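Local coordinates for probable ribonuclease HepT (Haemophilus influenzae, PDB 1JOG), which probably acts as the RNase toxin of a type VII toxin-antitoxin system, neutralised by its cognate antitoxin MntA, probably through AMPylation, at residues 51-56 against 126-131; 103-108 against 122-127; 23-26 against 30-33; 85-88 against 92-95; 38-43 against 113-118. One frame throughout, in Å; residues are numbered along the deposited sequence.

Interaction 1. Residues 51-56 against 126-131; sequences EFVYEL and DDFLIE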
# COMPACT_ATOMS: atom_id res chain seq x y z
N GLU A 51 0.08 -1.87 6.83
CA GLU A 51 -0.82 -0.80 6.55
C GLU A 51 -2.26 -1.33 6.77
O GLU A 51 -3.07 -0.61 7.34
CB GLU A 51 -0.63 -0.30 5.10
CG GLU A 51 0.77 0.27 4.81
CD GLU A 51 0.90 0.57 3.31
OE1 GLU A 51 2.02 0.72 2.80
OE2 GLU A 51 -0.13 0.64 2.65
N PHE A 52 -2.58 -2.56 6.35
CA PHE A 52 -3.94 -3.07 6.57
C PHE A 52 -4.30 -3.11 8.03
O PHE A 52 -5.36 -2.60 8.40
CB PHE A 52 -4.16 -4.46 6.00
CG PHE A 52 -3.96 -4.57 4.50
CD1 PHE A 52 -3.36 -5.76 3.95
CD2 PHE A 52 -4.35 -3.55 3.62
CE1 PHE A 52 -3.13 -5.94 2.54
CE2 PHE A 52 -4.14 -3.65 2.19
CZ PHE A 52 -3.52 -4.88 1.64
N VAL A 53 -3.47 -3.71 8.88
CA VAL A 53 -3.81 -3.76 10.33
C VAL A 53 -3.94 -2.38 11.01
O VAL A 53 -4.85 -2.11 11.77
CB VAL A 53 -2.81 -4.63 11.05
CG1 VAL A 53 -3.12 -4.74 12.55
CG2 VAL A 53 -2.81 -5.97 10.38
N TYR A 54 -3.03 -1.49 10.68
CA TYR A 54 -3.06 -0.14 11.17
C TYR A 54 -4.43 0.53 10.87
O TYR A 54 -5.13 1.03 11.79
CB TYR A 54 -1.95 0.66 10.47
CG TYR A 54 -2.14 2.10 10.68
CD1 TYR A 54 -1.96 2.64 11.94
CD2 TYR A 54 -2.61 2.93 9.68
CE1 TYR A 54 -2.25 3.96 12.23
CE2 TYR A 54 -2.93 4.27 9.98
CZ TYR A 54 -2.73 4.75 11.30
OH TYR A 54 -2.90 6.07 11.68
N GLU A 55 -4.74 0.61 9.58
CA GLU A 55 -6.02 1.15 9.13
C GLU A 55 -7.24 0.48 9.83
O GLU A 55 -8.02 1.15 10.46
CB GLU A 55 -6.18 0.99 7.65
CG GLU A 55 -6.51 2.26 6.92
CD GLU A 55 -5.24 2.88 6.39
OE1 GLU A 55 -4.58 3.61 7.16
OE2 GLU A 55 -4.88 2.61 5.21
N LEU A 56 -7.29 -0.84 9.77
CA LEU A 56 -8.38 -1.62 10.36
C LEU A 56 -8.40 -1.40 11.86
O LEU A 56 -9.48 -1.19 12.47
CB LEU A 56 -8.23 -3.11 10.03
CG LEU A 56 -8.69 -3.94 8.78
CD1 LEU A 56 -9.27 -3.10 7.71
CD2 LEU A 56 -7.52 -4.76 8.17
N ASP A 126 7.74 -5.66 14.39
CA ASP A 126 7.70 -6.45 15.62
C ASP A 126 6.97 -5.70 16.76
O ASP A 126 6.12 -6.28 17.42
CB ASP A 126 9.12 -6.68 16.12
CG ASP A 126 9.95 -7.46 15.15
OD1 ASP A 126 9.55 -8.59 14.83
OD2 ASP A 126 11.01 -6.94 14.71
N ASP A 127 7.33 -4.43 16.99
CA ASP A 127 6.70 -3.64 18.04
C ASP A 127 5.25 -3.43 17.63
O ASP A 127 4.34 -3.56 18.43
CB ASP A 127 7.38 -2.28 18.23
CG ASP A 127 6.51 -1.27 19.06
OD1 ASP A 127 6.43 -0.02 18.72
OD2 ASP A 127 5.90 -1.73 20.07
N PHE A 128 5.04 -3.13 16.36
CA PHE A 128 3.69 -2.92 15.92
C PHE A 128 2.91 -4.16 16.28
O PHE A 128 1.81 -4.09 16.80
CB PHE A 128 3.56 -2.69 14.40
CG PHE A 128 2.14 -2.46 13.97
CD1 PHE A 128 1.51 -1.26 14.26
CD2 PHE A 128 1.43 -3.44 13.30
CE1 PHE A 128 0.17 -1.03 13.86
CE2 PHE A 128 0.11 -3.24 12.90
CZ PHE A 128 -0.53 -2.02 13.18
N LEU A 129 3.47 -5.33 16.04
CA LEU A 129 2.70 -6.47 16.41
C LEU A 129 2.32 -6.53 17.88
O LEU A 129 1.21 -6.90 18.20
CB LEU A 129 3.39 -7.73 15.96
CG LEU A 129 3.27 -7.89 14.43
CD1 LEU A 129 4.23 -8.97 14.15
CD2 LEU A 129 1.81 -8.24 13.84
N ILE A 130 3.22 -6.15 18.78
CA ILE A 130 2.88 -6.21 20.21
C ILE A 130 1.68 -5.30 20.51
O ILE A 130 0.67 -5.75 21.04
CB ILE A 130 4.04 -5.78 21.04
CG1 ILE A 130 5.04 -6.91 21.08
CG2 ILE A 130 3.59 -5.38 22.42
CD1 ILE A 130 6.48 -6.43 20.86
N GLU A 131 1.80 -4.03 20.14
CA GLU A 131 0.72 -3.04 20.38
C GLU A 131 -0.60 -3.34 19.74
O GLU A 131 -1.66 -3.23 20.35
CB GLU A 131 1.14 -1.62 19.90
CG GLU A 131 2.24 -0.96 20.73
CD GLU A 131 1.97 -1.02 22.23
OE1 GLU A 131 2.78 -1.61 22.98
OE2 GLU A 131 0.93 -0.49 22.64

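Interaction 2. Residues 103-108 against 122-127; sequences RDMRNI and YAQIDD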
# COMPACT_ATOMS: atom_id res chain seq x y z
N ARG A 103 1.15 6.05 12.69
CA ARG A 103 0.68 6.85 11.58
C ARG A 103 1.88 7.52 10.82
O ARG A 103 1.90 7.52 9.60
CB ARG A 103 -0.30 7.91 12.09
CG ARG A 103 -0.83 8.66 10.91
CD ARG A 103 -1.94 9.62 11.23
NE ARG A 103 -1.46 10.71 12.03
CZ ARG A 103 -2.12 11.83 12.23
NH1 ARG A 103 -3.31 12.00 11.66
NH2 ARG A 103 -1.59 12.76 13.02
N ASP A 104 2.83 8.15 11.53
CA ASP A 104 4.00 8.74 10.84
C ASP A 104 4.63 7.60 9.97
O ASP A 104 4.87 7.75 8.78
CB ASP A 104 5.02 9.33 11.82
CG ASP A 104 4.45 10.47 12.76
OD1 ASP A 104 3.56 11.33 12.40
OD2 ASP A 104 4.96 10.51 13.91
N MSE A 105 4.75 6.43 10.54
CA MSE A 105 5.22 5.27 9.80
C MSE A 105 4.25 5.08 8.60
O MSE A 105 4.67 5.07 7.40
CB MSE A 105 5.18 4.06 10.73
CG MSE A 105 6.09 2.91 10.43
SE MSE A 105 5.99 1.67 11.91
CE MSE A 105 5.55 -0.02 11.03
N ARG A 106 2.95 4.97 8.89
CA ARG A 106 2.05 4.78 7.77
C ARG A 106 2.16 5.80 6.65
O ARG A 106 2.12 5.38 5.48
CB ARG A 106 0.58 4.63 8.11
CG ARG A 106 -0.05 4.22 6.77
CD ARG A 106 -1.44 3.88 6.80
NE ARG A 106 -1.92 3.45 5.49
CZ ARG A 106 -1.43 3.92 4.35
NH1 ARG A 106 -0.43 4.80 4.32
NH2 ARG A 106 -2.01 3.56 3.23
N ASN A 107 2.29 7.08 7.00
CA ASN A 107 2.43 8.19 6.03
C ASN A 107 3.76 8.22 5.29
O ASN A 107 3.95 9.14 4.54
CB ASN A 107 2.32 9.55 6.69
CG ASN A 107 0.92 9.79 7.38
OD1 ASN A 107 -0.12 9.37 6.88
ND2 ASN A 107 0.91 10.51 8.52
N ILE A 108 4.70 7.28 5.53
CA ILE A 108 5.93 7.28 4.73
C ILE A 108 6.04 5.97 3.95
O ILE A 108 6.99 5.77 3.19
CB ILE A 108 7.22 7.47 5.61
CG1 ILE A 108 7.33 6.38 6.68
CG2 ILE A 108 7.18 8.84 6.15
CD1 ILE A 108 8.38 6.60 7.69
N TYR A 122 10.22 -1.85 8.04
CA TYR A 122 9.95 -3.25 8.37
C TYR A 122 10.46 -3.60 9.76
O TYR A 122 9.85 -4.32 10.51
CB TYR A 122 10.55 -4.14 7.30
CG TYR A 122 10.38 -5.63 7.57
CD1 TYR A 122 9.21 -6.28 7.18
CD2 TYR A 122 11.33 -6.35 8.30
CE1 TYR A 122 8.95 -7.65 7.55
CE2 TYR A 122 11.12 -7.74 8.67
CZ TYR A 122 9.92 -8.37 8.28
OH TYR A 122 9.67 -9.71 8.57
N ALA A 123 11.60 -3.04 10.08
CA ALA A 123 12.20 -3.27 11.38
C ALA A 123 11.24 -2.85 12.54
O ALA A 123 11.39 -3.27 13.68
CB ALA A 123 13.50 -2.42 11.46
N GLN A 124 10.33 -1.94 12.26
CA GLN A 124 9.43 -1.46 13.29
C GLN A 124 8.21 -2.36 13.42
O GLN A 124 7.44 -2.19 14.35
CB GLN A 124 8.98 0.02 12.95
CG GLN A 124 10.09 1.06 12.77
CD GLN A 124 9.60 2.48 12.30
OE1 GLN A 124 8.50 2.91 12.63
NE2 GLN A 124 10.46 3.19 11.55
N ILE A 125 8.08 -3.38 12.56
CA ILE A 125 6.89 -4.24 12.60
C ILE A 125 6.66 -5.11 13.81
O ILE A 125 5.50 -5.27 14.21
CB ILE A 125 6.78 -5.03 11.30
CG1 ILE A 125 6.45 -4.04 10.20
CG2 ILE A 125 5.72 -6.16 11.36
CD1 ILE A 125 6.52 -4.65 8.83
N ASP A 126 7.74 -5.66 14.39
CA ASP A 126 7.70 -6.45 15.62
C ASP A 126 6.97 -5.70 16.76
O ASP A 126 6.12 -6.28 17.42
CB ASP A 126 9.12 -6.68 16.12
CG ASP A 126 9.95 -7.46 15.15
OD1 ASP A 126 9.55 -8.59 14.83
OD2 ASP A 126 11.01 -6.94 14.71
N ASP A 127 7.33 -4.43 16.99
CA ASP A 127 6.70 -3.64 18.04
C ASP A 127 5.25 -3.43 17.63
O ASP A 127 4.34 -3.56 18.43
CB ASP A 127 7.38 -2.28 18.23
CG ASP A 127 6.51 -1.27 19.06
OD1 ASP A 127 6.43 -0.02 18.72
OD2 ASP A 127 5.90 -1.73 20.07

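Interaction 3. Residues 23-26 against 30-33; sequences VQIS and WFDM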
# COMPACT_ATOMS: atom_id res chain seq x y z
N VAL A 23 6.70 -14.25 10.40
CA VAL A 23 7.39 -15.52 10.70
C VAL A 23 8.22 -16.09 9.53
O VAL A 23 9.38 -16.50 9.73
CB VAL A 23 6.46 -16.66 11.15
CG1 VAL A 23 7.31 -17.94 11.19
CG2 VAL A 23 5.85 -16.38 12.57
N GLN A 24 7.65 -16.15 8.33
CA GLN A 24 8.43 -16.68 7.21
C GLN A 24 9.66 -15.82 6.94
O GLN A 24 10.70 -16.33 6.55
CB GLN A 24 7.61 -16.72 5.90
CG GLN A 24 6.76 -17.91 5.81
CD GLN A 24 7.57 -19.15 5.99
OE1 GLN A 24 8.59 -19.34 5.30
NE2 GLN A 24 7.14 -20.02 6.93
N ILE A 25 9.53 -14.52 7.12
CA ILE A 25 10.63 -13.63 6.79
C ILE A 25 11.80 -13.82 7.73
O ILE A 25 12.94 -13.74 7.30
CB ILE A 25 10.17 -12.14 6.79
CG1 ILE A 25 9.20 -11.89 5.61
CG2 ILE A 25 11.41 -11.19 6.76
CD1 ILE A 25 8.81 -10.38 5.44
N SER A 26 11.50 -14.12 8.99
CA SER A 26 12.45 -14.36 10.08
C SER A 26 13.22 -15.68 9.96
O SER A 26 14.30 -15.84 10.56
CB SER A 26 11.71 -14.32 11.41
OG SER A 26 11.05 -13.07 11.53
N TRP A 30 15.65 -19.84 5.27
CA TRP A 30 14.76 -19.97 4.12
C TRP A 30 14.81 -18.73 3.31
O TRP A 30 15.00 -18.83 2.09
CB TRP A 30 13.33 -20.22 4.54
CG TRP A 30 12.47 -20.28 3.37
CD1 TRP A 30 12.29 -21.35 2.56
CD2 TRP A 30 11.68 -19.22 2.83
NE1 TRP A 30 11.45 -21.03 1.54
CE2 TRP A 30 11.04 -19.72 1.68
CE3 TRP A 30 11.44 -17.91 3.21
CZ2 TRP A 30 10.17 -18.95 0.90
CZ3 TRP A 30 10.58 -17.14 2.46
CH2 TRP A 30 9.95 -17.67 1.30
N PHE A 31 14.63 -17.57 3.98
CA PHE A 31 14.67 -16.22 3.36
C PHE A 31 16.06 -15.86 2.73
O PHE A 31 16.10 -15.21 1.70
CB PHE A 31 14.31 -15.15 4.39
CG PHE A 31 14.15 -13.76 3.80
CD1 PHE A 31 12.94 -13.35 3.24
CD2 PHE A 31 15.16 -12.84 3.90
CE1 PHE A 31 12.76 -12.11 2.81
CE2 PHE A 31 15.01 -11.57 3.47
CZ PHE A 31 13.81 -11.17 2.92
N ASP A 32 17.18 -16.30 3.30
CA ASP A 32 18.49 -15.96 2.69
C ASP A 32 18.76 -16.63 1.30
O ASP A 32 19.57 -16.16 0.50
CB ASP A 32 19.63 -16.34 3.64
CG ASP A 32 19.66 -15.48 4.89
OD1 ASP A 32 20.35 -15.89 5.85
OD2 ASP A 32 19.01 -14.41 4.90
N MSE A 33 18.08 -17.74 1.07
CA MSE A 33 18.16 -18.56 -0.13
C MSE A 33 17.38 -18.03 -1.33
O MSE A 33 17.74 -18.26 -2.48
CB MSE A 33 17.59 -19.98 0.20
CG MSE A 33 18.45 -20.90 1.07
SE MSE A 33 17.62 -22.62 1.34
CE MSE A 33 17.20 -23.00 -0.45

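Interaction 4. Residues 85-88 against 92-95; sequences REAL and LIGD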
# COMPACT_ATOMS: atom_id res chain seq x y z
N ARG A 85 -7.36 9.43 21.69
CA ARG A 85 -7.74 9.79 23.05
C ARG A 85 -8.93 8.99 23.59
O ARG A 85 -8.85 8.46 24.72
CB ARG A 85 -8.08 11.26 23.14
CG ARG A 85 -6.81 12.10 23.15
CD ARG A 85 -7.13 13.54 22.96
NE ARG A 85 -6.03 14.27 22.35
CZ ARG A 85 -6.19 15.16 21.39
NH1 ARG A 85 -7.42 15.43 20.94
NH2 ARG A 85 -5.14 15.78 20.88
N GLU A 86 -10.02 8.86 22.81
CA GLU A 86 -11.19 8.09 23.27
C GLU A 86 -10.82 6.64 23.54
O GLU A 86 -11.13 6.09 24.58
CB GLU A 86 -12.30 8.17 22.25
CG GLU A 86 -13.37 9.21 22.58
CD GLU A 86 -12.85 10.62 22.86
OE1 GLU A 86 -13.57 11.37 23.55
OE2 GLU A 86 -11.75 10.99 22.39
N ALA A 87 -10.10 6.04 22.61
CA ALA A 87 -9.63 4.68 22.74
C ALA A 87 -8.89 4.46 24.06
O ALA A 87 -9.02 3.38 24.64
CB ALA A 87 -8.72 4.29 21.52
N LEU A 88 -8.10 5.46 24.51
CA LEU A 88 -7.34 5.41 25.78
C LEU A 88 -8.37 5.46 26.92
O LEU A 88 -8.30 4.66 27.84
CB LEU A 88 -6.31 6.59 25.89
CG LEU A 88 -5.24 6.56 27.03
CD1 LEU A 88 -4.26 5.46 26.84
CD2 LEU A 88 -4.41 7.83 27.09
N LEU A 92 -8.49 0.82 25.32
CA LEU A 92 -8.40 -0.00 24.09
C LEU A 92 -6.90 -0.04 23.70
O LEU A 92 -6.40 -1.04 23.27
CB LEU A 92 -9.25 0.59 22.97
CG LEU A 92 -10.79 0.33 22.96
CD1 LEU A 92 -11.47 1.01 21.68
CD2 LEU A 92 -11.07 -1.19 22.88
N ILE A 93 -6.18 1.06 23.89
CA ILE A 93 -4.74 1.10 23.65
C ILE A 93 -4.29 1.55 25.00
O ILE A 93 -5.15 1.86 25.86
CB ILE A 93 -4.32 2.16 22.57
CG1 ILE A 93 -4.91 3.56 22.87
CG2 ILE A 93 -4.79 1.60 21.21
CD1 ILE A 93 -4.33 4.70 22.05
N GLY A 94 -2.98 1.62 25.21
CA GLY A 94 -2.46 2.04 26.50
C GLY A 94 -1.44 3.15 26.36
O GLY A 94 -1.13 3.85 27.32
N ASP A 95 -0.92 3.30 25.15
CA ASP A 95 0.06 4.35 24.88
C ASP A 95 -0.31 4.91 23.51
O ASP A 95 -0.27 4.18 22.54
CB ASP A 95 1.48 3.75 24.87
CG ASP A 95 2.58 4.80 24.84
OD1 ASP A 95 3.52 4.62 25.65
OD2 ASP A 95 2.54 5.78 24.04

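Interaction 5. Residues 38-43 against 113-118; sequences VQDTLI and YDQEKA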
# COMPACT_ATOMS: atom_id res chain seq x y z
N VAL A 38 12.41 -11.94 -4.67
CA VAL A 38 11.48 -12.60 -3.73
C VAL A 38 11.71 -11.96 -2.36
O VAL A 38 10.77 -11.54 -1.69
CB VAL A 38 11.71 -14.13 -3.71
CG1 VAL A 38 10.95 -14.81 -2.49
CG2 VAL A 38 11.22 -14.73 -5.04
N GLN A 39 12.96 -11.78 -1.96
CA GLN A 39 13.21 -11.20 -0.67
C GLN A 39 12.56 -9.86 -0.52
O GLN A 39 11.93 -9.63 0.48
CB GLN A 39 14.70 -11.02 -0.37
CG GLN A 39 15.43 -12.32 -0.09
CD GLN A 39 16.91 -12.12 0.24
OE1 GLN A 39 17.62 -11.47 -0.52
NE2 GLN A 39 17.35 -12.64 1.36
N ASP A 40 12.68 -8.95 -1.49
CA ASP A 40 12.09 -7.63 -1.26
C ASP A 40 10.61 -7.51 -1.58
O ASP A 40 9.94 -6.57 -1.10
CB ASP A 40 12.88 -6.56 -1.98
CG ASP A 40 12.57 -6.48 -3.45
OD1 ASP A 40 12.60 -7.51 -4.16
OD2 ASP A 40 12.33 -5.35 -3.91
N THR A 41 10.09 -8.41 -2.39
CA THR A 41 8.68 -8.34 -2.68
C THR A 41 8.01 -8.70 -1.37
O THR A 41 7.00 -8.11 -1.01
CB THR A 41 8.29 -9.30 -3.75
OG1 THR A 41 8.72 -8.78 -5.02
CG2 THR A 41 6.67 -9.53 -3.76
N LEU A 42 8.63 -9.62 -0.64
CA LEU A 42 8.13 -10.09 0.63
C LEU A 42 8.14 -9.02 1.70
O LEU A 42 7.26 -9.00 2.57
CB LEU A 42 8.93 -11.26 1.14
CG LEU A 42 8.48 -12.61 0.61
CD1 LEU A 42 9.46 -13.69 1.08
CD2 LEU A 42 7.02 -12.84 1.07
N ILE A 43 9.15 -8.18 1.66
CA ILE A 43 9.22 -7.07 2.61
C ILE A 43 8.21 -6.04 2.16
O ILE A 43 7.56 -5.43 2.99
CB ILE A 43 10.66 -6.45 2.64
CG1 ILE A 43 11.57 -7.34 3.50
CG2 ILE A 43 10.64 -5.04 3.25
CD1 ILE A 43 12.93 -6.70 3.69
N TYR A 113 9.49 2.46 -1.89
CA TYR A 113 10.12 1.97 -3.12
C TYR A 113 11.65 2.15 -3.00
O TYR A 113 12.40 1.73 -3.85
CB TYR A 113 9.58 2.73 -4.33
CG TYR A 113 9.68 4.21 -4.18
CD1 TYR A 113 10.92 4.85 -4.25
CD2 TYR A 113 8.54 4.97 -3.92
CE1 TYR A 113 11.03 6.24 -4.06
CE2 TYR A 113 8.62 6.34 -3.73
CZ TYR A 113 9.87 6.97 -3.79
OH TYR A 113 9.96 8.33 -3.56
N ASP A 114 12.08 2.84 -1.96
CA ASP A 114 13.47 3.00 -1.69
C ASP A 114 13.74 1.89 -0.65
O ASP A 114 13.20 1.93 0.49
CB ASP A 114 13.73 4.39 -1.09
CG ASP A 114 15.24 4.65 -0.87
OD1 ASP A 114 16.12 4.11 -1.60
OD2 ASP A 114 15.55 5.43 0.02
N GLN A 115 14.56 0.90 -1.03
CA GLN A 115 14.88 -0.26 -0.17
C GLN A 115 15.28 -0.02 1.28
O GLN A 115 14.92 -0.80 2.17
CB GLN A 115 15.91 -1.10 -0.88
CG GLN A 115 15.25 -1.93 -1.93
CD GLN A 115 14.11 -2.76 -1.32
OE1 GLN A 115 14.35 -3.69 -0.51
NE2 GLN A 115 12.86 -2.42 -1.69
N GLU A 116 15.99 1.07 1.52
CA GLU A 116 16.44 1.43 2.86
C GLU A 116 15.29 1.95 3.69
O GLU A 116 15.20 1.67 4.87
CB GLU A 116 17.52 2.54 2.80
CG GLU A 116 18.87 2.06 2.28
CD GLU A 116 19.29 0.76 2.94
OE1 GLU A 116 19.43 0.72 4.19
OE2 GLU A 116 19.46 -0.22 2.20
N LYS A 117 14.42 2.75 3.08
CA LYS A 117 13.29 3.27 3.82
C LYS A 117 12.39 2.11 4.13
O LYS A 117 11.88 2.00 5.24
CB LYS A 117 12.58 4.34 3.02
CG LYS A 117 13.20 5.73 3.21
CD LYS A 117 12.44 6.78 2.31
CE LYS A 117 13.20 8.11 2.15
NZ LYS A 117 12.42 9.07 1.28
N ALA A 118 12.32 1.16 3.19
CA ALA A 118 11.55 -0.04 3.39
C ALA A 118 12.05 -0.94 4.52
O ALA A 118 11.24 -1.63 5.19
CB ALA A 118 11.45 -0.86 2.06

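Interaction 1. Residues 51-56 against 126-131
Phe128 meets Val53 and Tyr54 with the far end of its ring, mainly through CE2 and CZ. Val53 stands at the ring's rim, close to its plane: Val53 CG1 lies 3.6 Å from Phe128 CE2, and Val53 CB is 3.7 Å from that same carbon. The phenyl is therefore touched edge-on by the valine and not covered by it. Phe128 CZ reaches further, to the backbone of the next residue, 3.6 Å from Tyr54 N and 3.7 Å from Tyr54 CA, while Tyr54 CB is 4.1 Å from Phe128 CZ. No hydrogen bond crosses the contact, so van der Waals packing carries it.

The reach of the ring follows from its first torsion: with CG set opposite the backbone N (chi1 -180°), the phenyl projects straight from helix 125-140 onto helix 36-68. Both are long members of the all-helical fold; all three touching residues are buried, and the centre of the contact lies about 2 Å from the centre of the chain.

A second shell fixes how the phenyl lies. Phe50 and Tyr102 each form an edge-to-face ring pair with Phe128, and the Tyr102 hydroxyl is hydrogen-bonded to Asp127 OD1, tying helix 96-106 to the residue just before the phenylalanine. Only the CB end of the Tyr54 side chain comes near Phe128; its ring leads away, against Arg103 and Arg106, the latter an active-site residue by similarity. Val53 also packs against Ala14 of helix 8-26, and Leu129 touches Phe15 and Leu18 of that helix.

Interaction 2. Residues 103-108 against 122-127
Met105, present as selenomethionine, lies against Gln124 and Ile125 where helix 96-106 comes up to the junction between helices 115-123 and 125-140 of this helical fold. Its helix leads directly into the RX(4)HXY motif, which begins at Arg106.

The tight part is the buried selenomethionine. Met105 SE sits 3.6 Å from Gln124 CB, and the terminal Met105 CE is 3.9 Å from the same carbon, so Gln124 CB packs against the selenium end of Met105. With CG roughly opposite the backbone N (chi1 -156°), the Met105 side chain runs out from its helix, then bends at the selenium (chi3 127°), which carries CE on past Gln124. The two side chains lie antiparallel, each sliding by the other. The model places the amide oxygen of Gln124 too close to the selenium, so the position of that oxygen is doubtful and supports no polar interaction.

Solvent meets the other side of the contact. Gln124 is exposed, and its amide has a weak hydrogen bond, Gln124 NE2 to Ala120 O one turn back, as modelled. No hydrogen bond links the two segments; of about 152 Å² buried between them, half belongs to Met105. Inward, Met105 also packs on Phe50 of helix 36-68, and Ile125 on Leu18 and Val22 of helix 8-26. Toward Ile125 the fit is slacker than at the selenium, with Met105 CE 4.2 Å from Ile125 CG1.

Interaction 3. Residues 23-26 against 30-33
The turn that joins helix 8-26 to the short helix 28-31 folds back on itself, setting Gln24 and Ile25, near the end of the first, beside Trp30 and Phe31. It is a short connection between consecutive helices, three residues separating the two segments, and a hydrogen bond from Trp30 N to Asp27 OD1 pins the start of the second helix to the turn.

Two residue pairs do the touching. Gln24 lies over one face of the Trp30 indole. Its chain bends at the second torsion (chi2 -55°), and this brings the amide round to the ring, where Gln24 OE1 stands 3.8 Å from Trp30 CE3, above the plane and toward the rim. The amide is upright on the indole, the two planes 79° apart, and it presents its oxygen to the ring while the nitrogen lies farther off. The backbone Gln24 O is also 3.8 Å from Trp30 CE3, so the same carbon has two oxygens near it. No hydrogen bond links the segments, and these are van der Waals contacts.

Beyond the two segments, Trp30 and Phe31 both touch Leu42 of helix 36-68, and Ile25 touches Ala46. The dimer interface passes here too: Gln24 packs on Ile37 of the second subunit and Trp30 on Val38 of the second subunit.

Ile25 takes Phe31 in two ways. Its carbonyl oxygen is 3.5 Å from Phe31 CB, beside the root of the side chain, while Ile25 CG2 hangs over one face of the phenyl, offset toward the rim, with Phe31 CE1 4.3 Å away.

Interaction 4. Residues 85-88 against 92-95
The first torsions of Leu88 and Ile93 turn both side chains into the contact. In Leu88, CG is opposite the backbone N (chi1 -169°), and CD1 is brought down on the chain that passes after the helix. In Ile93, CG1 takes the crowded position between backbone N and carbonyl carbon (chi1 51°), which folds it back toward helix 80-89.

Leu88 CD1 mostly finds backbone: it lies 3.6 Å from Gly94 O and 3.8 Å from Ile93 O, and its distance to Ile93 CG1 is 4.4 Å. Leu88 is itself exposed, so this is the outer side of the contact. The buried side is built on Ala87, whose CB is 4.0 Å from Leu92 CB and 4.1 Å from Ile93 CG1. The methyl thus touches both larger side chains.

One hydrogen bond spans the segments, from Leu92 N to Ala87 O, 2.7 Å long and nearly straight at 164°. It gives the carbonyl near the end of the helix a donor from the residue five places on. Beyond the two segments, Ala87 and Ile93 pack on Met61 of helix 36-68, and Leu92 reaches Leu135 and Leu139 of helix 125-140. Asp95 then takes the N-cap of helix 96-106, with a weak hydrogen bond from Ser97 N to Asp95 OD2 and a salt bridge from Lys98 NZ to Asp95 OD1.

The 6→1 backbone bond from Leu92 N to Ala87 O, closed by apolar contact between the same two residues, is consistent with a Schellman motif ending helix 80-89.

Interaction 5. Residues 38-43 against 113-118
Gln115 reaches across to Asp40 with its amide end. From CB the chain leaves helix 115-123 and bends at the second torsion (chi2 -55°), which turns the terminal group toward helix 36-68 and brings CD within 4.0 Å of Asp40 CB. Gln115 OE1 goes closer, to 3.5 Å from that carbon, while Gln115 NE2 lies 3.7 Å from Asp40 OD2. The two side chains cross at about a right angle, with amide and carboxylate planes 84° apart.

One turn on, the same two helices meet again in the interior. Ile43 CG2 makes an apolar contact with Ala118 CB at 4.4 Å, both residues being buried, and the same methyl comes within 4.0 Å of the backbone Ala118 O.

Tyr113 of the RX(4)HXY motif starts the segment 113-118 but faces the dimer partner, its ring edge-to-face with Phe52 of the second subunit.

No hydrogen bond forms between the segments. At the observed separation the Gln115 N-H group would probably offer the Asp40 carboxylate no more than a weak electrostatic pull, and the negative charge has another, also weak, long-range partner in Lys49 of the second subunit.

Overall arrangement
Interactions 1 and 2 lie about 8 Å apart, centre to centre, and are bridged at Arg106, an active-site residue by similarity: Glu55 OE2 makes a 3.1 Å salt bridge with Arg106 NE. Interaction 2 joins interaction 5 through Tyr122 CB and Ile43 CG2, 4.2 Å apart, and the Ala118 side chain of interaction 5 is about 8 Å from that of His111, the other probable active-site residue. Interaction 3 sits about 14 Å from interaction 5, between centres, and both touch the second subunit, as interaction 1 does. Interaction 4 lies on the opposite side of the chain's centre from interactions 3 and 5, about 34 Å from interaction 3 between centres and away from the annotated sites.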